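Local coordinates for VP1 (Polyomavirus HPyV6, PDB 4PCG), which forms the pentamers of the major capsid protein that build the icosahedral shell, and probably takes part in attachment to host cells, at residues B[126-131]-B[165-170]. Residues are numbered along the deposited sequence; the frame is centred on the assembly and turned at random.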
# COMPACT_ATOMS: atom_id res chain seq x y z
N SER B 126 -9.30 -32.77 -1.17
CA SER B 126 -8.97 -33.49 -2.39
C SER B 126 -8.02 -32.56 -3.17
O SER B 126 -7.82 -31.41 -2.79
CB SER B 126 -10.22 -33.85 -3.18
OG SER B 126 -10.91 -32.70 -3.54
N PRO B 127 -7.40 -33.06 -4.24
CA PRO B 127 -6.45 -32.20 -4.96
C PRO B 127 -7.04 -30.89 -5.49
O PRO B 127 -8.22 -30.80 -5.81
CB PRO B 127 -6.02 -33.07 -6.14
CG PRO B 127 -6.28 -34.47 -5.74
CD PRO B 127 -7.50 -34.41 -4.84
N LEU B 128 -6.17 -29.89 -5.64
CA LEU B 128 -6.53 -28.59 -6.14
C LEU B 128 -7.01 -28.70 -7.58
O LEU B 128 -6.29 -29.24 -8.43
CB LEU B 128 -5.31 -27.66 -6.10
CG LEU B 128 -5.53 -26.22 -6.57
CD1 LEU B 128 -6.44 -25.46 -5.61
CD2 LEU B 128 -4.20 -25.51 -6.75
N ASP B 129 -8.19 -28.17 -7.86
CA ASP B 129 -8.71 -28.07 -9.22
C ASP B 129 -8.08 -26.85 -9.89
O ASP B 129 -8.05 -25.74 -9.29
CB ASP B 129 -10.22 -27.93 -9.21
CG ASP B 129 -10.91 -29.12 -8.58
OD1 ASP B 129 -10.83 -30.22 -9.17
OD2 ASP B 129 -11.60 -28.95 -7.52
N VAL B 130 -7.56 -27.05 -11.10
CA VAL B 130 -6.91 -25.95 -11.85
C VAL B 130 -7.40 -25.87 -13.30
O VAL B 130 -7.95 -26.83 -13.85
CB VAL B 130 -5.37 -26.07 -11.85
CG1 VAL B 130 -4.78 -25.69 -10.49
CG2 VAL B 130 -4.91 -27.46 -12.28
N ILE B 131 -7.15 -24.71 -13.91
CA ILE B 131 -7.50 -24.42 -15.28
C ILE B 131 -6.15 -24.10 -15.95
O ILE B 131 -5.38 -23.32 -15.42
CB ILE B 131 -8.39 -23.17 -15.40
CG1 ILE B 131 -9.68 -23.29 -14.58
CG2 ILE B 131 -8.78 -22.94 -16.87
CD1 ILE B 131 -10.45 -21.98 -14.44
N LYS B 165 -8.01 -29.80 -14.91
CA LYS B 165 -7.66 -31.00 -14.16
C LYS B 165 -7.25 -30.66 -12.74
O LYS B 165 -7.43 -29.54 -12.33
CB LYS B 165 -6.64 -31.85 -14.88
CG LYS B 165 -5.42 -31.13 -15.32
CD LYS B 165 -4.49 -32.03 -16.16
CE LYS B 165 -5.10 -32.78 -17.32
NZ LYS B 165 -4.06 -33.52 -18.10
N GLN B 166 -6.74 -31.64 -12.00
CA GLN B 166 -6.27 -31.45 -10.64
C GLN B 166 -4.75 -31.58 -10.53
O GLN B 166 -4.10 -32.33 -11.30
CB GLN B 166 -6.95 -32.51 -9.76
CG GLN B 166 -8.45 -32.31 -9.64
CD GLN B 166 -9.17 -33.43 -8.92
OE1 GLN B 166 -9.21 -34.55 -9.41
NE2 GLN B 166 -9.69 -33.14 -7.72
N VAL B 167 -4.20 -30.85 -9.58
CA VAL B 167 -2.78 -30.90 -9.28
C VAL B 167 -2.46 -32.15 -8.44
O VAL B 167 -2.61 -32.19 -7.23
CB VAL B 167 -2.29 -29.61 -8.63
CG1 VAL B 167 -0.80 -29.70 -8.35
CG2 VAL B 167 -2.58 -28.43 -9.54
N THR B 168 -2.03 -33.21 -9.14
CA THR B 168 -1.77 -34.48 -8.53
C THR B 168 -0.34 -34.94 -8.76
O THR B 168 0.01 -36.06 -8.44
CB THR B 168 -2.71 -35.53 -9.11
OG1 THR B 168 -2.52 -35.62 -10.52
CG2 THR B 168 -4.17 -35.14 -8.84
N ALA B 169 0.49 -34.07 -9.34
CA ALA B 169 1.88 -34.44 -9.65
C ALA B 169 2.74 -33.19 -9.56
O ALA B 169 2.23 -32.12 -9.31
CB ALA B 169 1.96 -35.08 -11.03
N ALA B 170 4.04 -33.37 -9.78
CA ALA B 170 5.06 -32.36 -9.54
C ALA B 170 5.27 -31.43 -10.73
O ALA B 170 6.04 -30.48 -10.63
CB ALA B 170 6.39 -33.05 -9.20
O HOH W 1 -3.44 -30.44 -5.10
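Val130 and Lys165 form a hydrogen-bonded antiparallel pair: Val130 N gives a nearly straight bond to Lys165 O (2.8 Å, 171° at the hydrogen), and Lys165 N returns a longer one to Val130 O. Next to it, Asp129 faces Gln166 as a non-hydrogen-bonded pair, and Val167 N donates to Leu128 O at 2.9 Å. That carbonyl also receives a CA-H...O contact from Gln166. Beyond it a water bridges the backbones, donating to Val167 O and accepting from Leu128 N.

The side chains of Asp129 and Gln166 share one face and run side by side, carboxylate and amide planes 6° apart, with Asp129 OD1 3.2 Å from Gln166 CG; Gln166 NE2 makes a weak bond to Pro127 O (3.4 Å). Val130 and Lys165 point to the opposite face, where both touch Trp177. Val167 CG2, anti to its carbonyl carbon, meets Val130 CG1 at 3.6 Å and CG2 at 3.7 Å, the side chains crossing at about a right angle. Pro127 CG rests against Thr168 CG2.

Outside the pair, Asn184 OD1 accepts from Asp129 N, Lys165 NZ forms a salt bridge with Glu147, and Leu128 packs on Phe120 and Ala122. Backbone bonds of Asp129 with Asp180 and Ile131 with Ser178 place strand 129-132 between 163-166 and 177-179, a small antiparallel sheet built within the long EF loop of the VP1 jelly roll.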